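Local coordinates for protein sialidase B (Streptococcus pneumoniae serotype 4, PDB 4XJW) that cleaves terminal sialic acid from oligosaccharides, glycoproteins and glycolipids, and acts as an intramolecular trans-sialidase of glycosyl hydrolase family 33, at residues S21-D25 / I145-T149; A459-S463 / E508-I514; Q547-T553 / P575-R581. The protein carries 1 engineered substitution. All coordinates share one frame; numbering follows the deposited sequence.

Contact 1: S21-D25 / I145-T149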
# COMPACT_ATOMS: atom_id res chain seq x y z
N SER A 21 20.21 35.45 -17.65
CA SER A 21 21.43 35.66 -18.43
C SER A 21 22.24 34.37 -18.59
O SER A 21 22.98 34.20 -19.56
CB SER A 21 22.30 36.74 -17.79
OG SER A 21 22.70 36.37 -16.48
N LEU A 22 22.08 33.46 -17.63
CA LEU A 22 22.86 32.22 -17.60
C LEU A 22 22.22 31.10 -18.41
O LEU A 22 22.82 30.04 -18.60
CB LEU A 22 23.05 31.78 -16.15
CG LEU A 22 23.86 32.73 -15.29
CD1 LEU A 22 23.78 32.34 -13.82
CD2 LEU A 22 25.30 32.75 -15.77
N LEU A 23 21.00 31.33 -18.90
CA LEU A 23 20.19 30.23 -19.40
C LEU A 23 19.48 30.49 -20.74
O LEU A 23 19.50 29.65 -21.63
CB LEU A 23 19.18 29.82 -18.31
CG LEU A 23 18.31 28.57 -18.51
CD1 LEU A 23 19.14 27.43 -19.05
CD2 LEU A 23 17.66 28.18 -17.19
N LEU A 24 18.88 31.67 -20.90
CA LEU A 24 17.98 31.90 -22.03
C LEU A 24 18.60 31.81 -23.43
O LEU A 24 17.97 31.30 -24.36
CB LEU A 24 17.20 33.21 -21.86
CG LEU A 24 16.25 33.17 -20.67
CD1 LEU A 24 15.55 34.50 -20.51
CD2 LEU A 24 15.24 32.05 -20.85
N ASP A 25 19.83 32.29 -23.58
CA ASP A 25 20.49 32.19 -24.88
C ASP A 25 20.93 30.75 -25.20
O ASP A 25 21.14 30.40 -26.36
CB ASP A 25 21.68 33.16 -24.96
CG ASP A 25 22.31 33.43 -23.61
OD1 ASP A 25 22.38 32.50 -22.77
OD2 ASP A 25 22.75 34.59 -23.39
N ILE A 145 9.13 34.08 -24.34
CA ILE A 145 9.88 33.79 -23.12
C ILE A 145 11.07 34.75 -23.00
O ILE A 145 11.81 34.94 -23.96
CB ILE A 145 10.36 32.32 -23.06
CG1 ILE A 145 9.27 31.43 -22.46
CG2 ILE A 145 11.61 32.20 -22.21
CD1 ILE A 145 9.68 29.97 -22.37
N ASP A 146 11.21 35.37 -21.83
CA ASP A 146 12.30 36.32 -21.58
C ASP A 146 12.84 36.26 -20.16
O ASP A 146 13.69 37.07 -19.78
CB ASP A 146 11.86 37.75 -21.94
CG ASP A 146 10.64 38.23 -21.15
OD1 ASP A 146 10.36 37.73 -20.04
OD2 ASP A 146 9.95 39.15 -21.65
N LYS A 147 12.37 35.30 -19.37
CA LYS A 147 12.80 35.19 -17.98
C LYS A 147 12.94 33.73 -17.56
O LYS A 147 12.08 32.92 -17.87
CB LYS A 147 11.79 35.84 -17.05
CG LYS A 147 11.78 37.34 -17.07
CD LYS A 147 13.02 37.91 -16.42
CE LYS A 147 12.86 39.40 -16.17
NZ LYS A 147 14.07 39.99 -15.55
N ALA A 148 14.04 33.43 -16.87
CA ALA A 148 14.22 32.13 -16.21
C ALA A 148 14.37 32.40 -14.72
O ALA A 148 15.16 33.25 -14.31
CB ALA A 148 15.45 31.42 -16.76
N THR A 149 13.60 31.69 -13.90
CA THR A 149 13.47 32.04 -12.50
C THR A 149 13.57 30.83 -11.59
O THR A 149 13.07 29.75 -11.92
CB THR A 149 12.12 32.73 -12.26
OG1 THR A 149 11.92 33.74 -13.26
CG2 THR A 149 12.06 33.37 -10.88
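L24 meets residues 145-149 with both of its methyl branches. CD1 presses on main chain, 3.3 Å from D146 C, close to the peptide that joins D146 to K147. CD2 turns to the apolar side, where it lies 3.9 Å from I145 CG2 and 4.1 Å from A148 CB. With CG anti to its own carbonyl carbon (chi1 -65°), L24 sends this fork towards the strand. L23 adds a second apolar touch, its CD2 reaching A148 CB at 3.9 Å, so the small A148 side chain receives one methyl from each leucine. L23 and A148 are buried; behind them stand F50 and L52 of strand 46-53.

The other side is looser and polar. D146 and K147 direct their side chains away from 21-25: D146 OD1 is hydrogen-bonded to S55 OG, and K147 NZ forms a salt bridge with D18. Both residues face S53 in a classic beta bulge where strand 147-150 begins, opposite strand 46-53. The contact thus seats the end of helix 20-23 on a bulged strand of the N-terminal, concanavalin-clan domain. The attachment consists of methyl groups against methyls and a peptide, which suggests that it relies on shape and on the exclusion of water, while directional bonding is left to neighbours such as S20 OG, the acceptor for A148 N.

Contact 2: A459-S463 / E508-I514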
# COMPACT_ATOMS: atom_id res chain seq x y z
N ALA A 459 3.24 -14.78 18.01
CA ALA A 459 3.76 -16.02 18.56
C ALA A 459 4.17 -15.75 19.99
O ALA A 459 4.96 -14.86 20.28
CB ALA A 459 4.97 -16.48 17.76
N LEU A 460 3.62 -16.51 20.92
CA LEU A 460 3.91 -16.26 22.33
C LEU A 460 5.30 -16.74 22.72
O LEU A 460 5.78 -17.74 22.20
CB LEU A 460 2.86 -16.89 23.23
CG LEU A 460 1.52 -16.16 23.13
CD1 LEU A 460 0.53 -16.72 24.10
CD2 LEU A 460 1.73 -14.66 23.36
N LYS A 461 5.93 -16.02 23.65
CA LYS A 461 7.30 -16.29 24.05
C LYS A 461 7.51 -17.63 24.75
O LYS A 461 8.50 -18.32 24.49
CB LYS A 461 7.82 -15.16 24.95
CG LYS A 461 8.05 -13.83 24.23
CD LYS A 461 9.48 -13.73 23.69
CE LYS A 461 9.69 -12.48 22.84
NZ LYS A 461 9.50 -11.22 23.62
N SER A 462 6.59 -18.02 25.63
CA SER A 462 6.78 -19.21 26.47
C SER A 462 5.90 -20.40 26.11
O SER A 462 5.79 -21.35 26.88
CB SER A 462 6.55 -18.88 27.94
OG SER A 462 7.57 -18.06 28.45
N SER A 463 5.25 -20.34 24.95
CA SER A 463 4.47 -21.48 24.48
C SER A 463 4.48 -21.49 22.96
O SER A 463 5.05 -20.59 22.34
CB SER A 463 3.03 -21.41 24.98
OG SER A 463 2.32 -20.40 24.29
N GLU A 508 3.32 -8.69 23.14
CA GLU A 508 3.40 -9.41 24.41
C GLU A 508 4.22 -8.55 25.39
O GLU A 508 5.44 -8.43 25.25
CB GLU A 508 4.02 -10.82 24.25
CG GLU A 508 3.78 -11.70 25.48
CD GLU A 508 4.24 -13.13 25.32
OE1 GLU A 508 4.92 -13.43 24.32
OE2 GLU A 508 3.91 -13.96 26.21
N LEU A 509 3.54 -7.93 26.35
CA LEU A 509 4.22 -7.05 27.31
C LEU A 509 5.18 -7.81 28.21
O LEU A 509 6.27 -7.33 28.52
CB LEU A 509 3.21 -6.30 28.18
CG LEU A 509 2.35 -5.24 27.50
CD1 LEU A 509 1.47 -4.55 28.52
CD2 LEU A 509 3.23 -4.23 26.77
N ARG A 510 4.73 -8.97 28.67
CA ARG A 510 5.53 -9.89 29.46
C ARG A 510 4.85 -11.24 29.33
O ARG A 510 3.82 -11.35 28.69
CB ARG A 510 5.60 -9.44 30.92
CG ARG A 510 4.25 -9.16 31.56
CD ARG A 510 4.39 -8.76 33.02
NE ARG A 510 3.12 -8.40 33.64
CZ ARG A 510 2.40 -9.21 34.41
NH1 ARG A 510 2.84 -10.44 34.68
NH2 ARG A 510 1.26 -8.79 34.94
N ASP A 511 5.42 -12.28 29.91
CA ASP A 511 4.93 -13.63 29.67
C ASP A 511 3.42 -13.85 29.89
O ASP A 511 2.92 -13.77 31.02
CB ASP A 511 5.75 -14.63 30.48
CG ASP A 511 6.07 -15.86 29.69
OD1 ASP A 511 5.22 -16.77 29.66
OD2 ASP A 511 7.17 -15.90 29.08
N GLY A 512 2.70 -14.11 28.80
CA GLY A 512 1.28 -14.44 28.87
C GLY A 512 0.38 -13.23 28.87
O GLY A 512 -0.84 -13.37 28.83
N VAL A 513 0.98 -12.04 28.91
CA VAL A 513 0.25 -10.78 28.92
C VAL A 513 0.33 -10.12 27.55
O VAL A 513 1.41 -9.73 27.12
CB VAL A 513 0.82 -9.82 29.97
CG1 VAL A 513 0.02 -8.52 30.02
CG2 VAL A 513 0.82 -10.49 31.34
N ILE A 514 -0.81 -10.00 26.89
CA ILE A 514 -0.88 -9.43 25.55
C ILE A 514 -1.65 -8.12 25.58
O ILE A 514 -2.76 -8.06 26.11
CB ILE A 514 -1.61 -10.38 24.59
CG1 ILE A 514 -0.97 -11.76 24.57
CG2 ILE A 514 -1.65 -9.80 23.18
CD1 ILE A 514 -1.83 -12.81 23.89
O HOH W 1 5.68 -12.40 21.39
O HOH W 2 4.30 -16.44 26.79
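The carboxylate of E508 receives the loop 459-463 on an oxygen and on a face. Its OE1 accepts the backbone N of K461 at 2.9 Å through the syn lone pair, with an N-H...O angle of 155°. In the modelled conformer, one of two, L460 crosses the glutamate at about a right angle and lays CD2 over the flat group, 3.5 Å from E508 CD; there L460 CD2 also touches I514 CD1 at 4.0 Å. K461 CG passes at a slant, 3.2 Å from E508 OE1, whereas K461 NZ stays 5.1 Å from that oxygen, too far for a salt bridge.

The second shell fixes the rotation of the carboxylate. E508 OE2 accepts G512 N at 2.9 Å through its anti lone pair, almost straight at 177°: the extended side chain, CG anti to the backbone N (chi1 -165°), reaches across to the turn of its own hairpin. One water joins A459 O to OE1; another takes the N-H of S462 and donates to OE2, with a weak link to D511 OD1. The approach of S462 to D511 is too short in the model to be interpreted. Outside, K296 NZ is bound to the carbonyls of L460 and S463, and K461 touches the bound inhibitor.

R510 to V513 form a type II turn, with G512 at positive phi, linking strands 504-510 and 513-518. A hairpin end resting on the strand-connecting loop of a neighbouring sheet fits the six-bladed beta-propeller of sialidases.

Contact 3: Q547-T553 / P575-R581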
# COMPACT_ATOMS: atom_id res chain seq x y z
N GLN A 547 -3.70 11.36 17.98
CA GLN A 547 -4.95 11.65 17.25
C GLN A 547 -5.08 10.82 15.99
O GLN A 547 -4.10 10.65 15.24
CB GLN A 547 -5.02 13.12 16.84
CG GLN A 547 -4.58 14.14 17.87
CD GLN A 547 -5.19 13.89 19.23
OE1 GLN A 547 -6.37 13.56 19.35
NE2 GLN A 547 -4.37 14.03 20.28
N GLN A 548 -6.28 10.32 15.73
CA GLN A 548 -6.64 9.79 14.42
C GLN A 548 -7.88 10.51 13.92
O GLN A 548 -8.49 11.28 14.66
CB GLN A 548 -6.89 8.28 14.47
CG GLN A 548 -5.59 7.46 14.55
CD GLN A 548 -5.75 6.04 14.08
OE1 GLN A 548 -6.86 5.53 13.91
NE2 GLN A 548 -4.62 5.36 13.89
N THR A 549 -8.24 10.26 12.67
CA THR A 549 -9.46 10.78 12.10
C THR A 549 -10.65 10.00 12.62
O THR A 549 -10.51 8.94 13.24
CB THR A 549 -9.47 10.61 10.59
OG1 THR A 549 -9.31 9.22 10.30
CG2 THR A 549 -8.35 11.43 9.93
N SER A 550 -11.84 10.51 12.34
CA SER A 550 -13.07 9.81 12.69
C SER A 550 -13.14 8.38 12.14
O SER A 550 -13.69 7.50 12.80
CB SER A 550 -14.28 10.62 12.23
OG SER A 550 -14.25 10.89 10.84
N TYR A 551 -12.59 8.16 10.95
CA TYR A 551 -12.67 6.83 10.34
C TYR A 551 -11.50 5.93 10.77
O TYR A 551 -11.62 4.71 10.71
CB TYR A 551 -12.77 6.93 8.81
CG TYR A 551 -11.72 7.82 8.19
CD1 TYR A 551 -10.45 7.33 7.89
CD2 TYR A 551 -11.99 9.15 7.93
CE1 TYR A 551 -9.49 8.14 7.32
CE2 TYR A 551 -11.03 9.98 7.36
CZ TYR A 551 -9.77 9.47 7.07
OH TYR A 551 -8.83 10.30 6.51
N GLY A 552 -10.41 6.54 11.21
CA GLY A 552 -9.27 5.78 11.74
C GLY A 552 -8.32 5.24 10.69
O GLY A 552 -8.61 5.30 9.50
N THR A 553 -7.20 4.68 11.16
CA THR A 553 -6.18 4.06 10.30
C THR A 553 -5.55 2.90 11.07
O THR A 553 -5.46 2.95 12.28
CB THR A 553 -5.06 5.08 9.92
OG1 THR A 553 -5.66 6.21 9.27
CG2 THR A 553 -4.06 4.47 8.96
N PRO A 575 -0.46 7.33 11.61
CA PRO A 575 -0.62 8.77 11.42
C PRO A 575 -1.02 9.40 12.75
O PRO A 575 -1.73 8.79 13.56
CB PRO A 575 -1.79 8.86 10.43
CG PRO A 575 -2.56 7.57 10.64
CD PRO A 575 -1.46 6.56 10.85
N ASN A 576 -0.57 10.62 12.99
CA ASN A 576 -1.04 11.36 14.17
C ASN A 576 -1.67 12.64 13.67
O ASN A 576 -1.00 13.67 13.54
CB ASN A 576 0.13 11.67 15.11
CG ASN A 576 -0.33 12.19 16.46
OD1 ASN A 576 -1.48 12.59 16.64
ND2 ASN A 576 0.58 12.20 17.43
N SER A 577 -2.96 12.55 13.36
CA SER A 577 -3.69 13.65 12.73
C SER A 577 -5.17 13.44 12.92
O SER A 577 -5.66 12.32 12.79
CB SER A 577 -3.37 13.72 11.23
OG SER A 577 -4.22 14.66 10.57
N ARG A 578 -5.90 14.51 13.23
CA ARG A 578 -7.36 14.44 13.32
C ARG A 578 -8.01 14.64 11.95
O ARG A 578 -9.22 14.46 11.80
CB ARG A 578 -7.91 15.52 14.26
CG ARG A 578 -7.51 15.37 15.70
CD ARG A 578 -8.07 16.51 16.54
NE ARG A 578 -8.56 16.04 17.83
CZ ARG A 578 -9.03 16.83 18.78
NH1 ARG A 578 -9.07 18.14 18.59
NH2 ARG A 578 -9.45 16.31 19.93
N SER A 579 -7.19 15.00 10.97
CA SER A 579 -7.67 15.52 9.69
C SER A 579 -7.59 14.53 8.53
O SER A 579 -8.54 14.40 7.75
CB SER A 579 -6.88 16.78 9.34
OG SER A 579 -7.34 17.35 8.13
N GLY A 580 -6.47 13.83 8.40
CA GLY A 580 -6.29 12.92 7.29
C GLY A 580 -5.26 11.86 7.62
O GLY A 580 -4.80 11.79 8.76
N ARG A 581 -4.91 11.04 6.64
CA ARG A 581 -3.86 10.05 6.83
C ARG A 581 -2.51 10.67 6.46
O ARG A 581 -2.04 10.58 5.32
CB ARG A 581 -4.17 8.78 6.03
CG ARG A 581 -5.29 7.97 6.64
CD ARG A 581 -5.60 6.68 5.92
NE ARG A 581 -6.63 5.90 6.62
CZ ARG A 581 -7.31 4.89 6.08
NH1 ARG A 581 -7.08 4.54 4.82
NH2 ARG A 581 -8.22 4.23 6.79
O HOH W 3 -11.85 13.17 11.53
O HOH W 4 -9.55 12.74 5.71
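R581 crosses T553 obliquely and brings the edge of its guanidinium to the end of the 547-553 loop. NH2 donates to G552 O at 2.9 Å; the bond is nearly straight and lies in both the carbonyl and the guanidinium plane. NE donates to T553 OG1 at 2.8 Å, tilted out of that plane and more bent. Y551 comes to the same group with its ring turned 70° from the guanidinium, CE1 standing 3.7 Å from R581 NE, which lies near the ring plane. Y551 CG sits between its backbone N and carbonyl carbon (chi1 50°), which brings the ring against T549 OG1, 3.0 Å above its centre. A water connects Y551 OH to S579 O, and W636 stacks on the ring.

T549 OG1 accepts G552 N and S577 OG accepts G580 N, ST motifs that shape the two loops. R581 probably binds substrate with R519 and R207, as in the arginine triad that holds the sialic acid carboxylate in sialidases; R519 and the probable nucleophile Y615 are close by. The bonds to G552 O and T553 OG1 would hold the guanidinium in its rotation beside the probable active site.

T553 CB also packs on P575 CG at 3.6 Å. The amide of Q548 is paired with both N and O of T553. At the far end Q547 and R578 run side by side, Q547 CB 3.5 Å from R578 CG, their amide and guanidinium planes 83° apart. N576 OD1 accepts Q547 N at 2.9 Å from above its carbonyl plane, and Q547 O accepts S577 N.

Contact 1 belongs to the N-terminal lectin-like domain, whereas contacts 2 and 3 share the BNR repeat-like range of the catalytic propeller; no two share a segment, strand or loop. Centres of contacts 1 and 2 are 66 Å apart. Contact 3 is the most central, about 17 Å from the chain's centre to its own, and the largest, with 594 Å² buried against 297 and 190 Å². All three are partly buried; contacts 2 and 3 include exposed residues, contact 1 only buried and partly exposed ones. Chemistry differs with place: apolar touch of helix end on strand in contact 1, a water-bridged carboxylate in contact 2, arginine and backbone bonds beside the probable active site in contact 3.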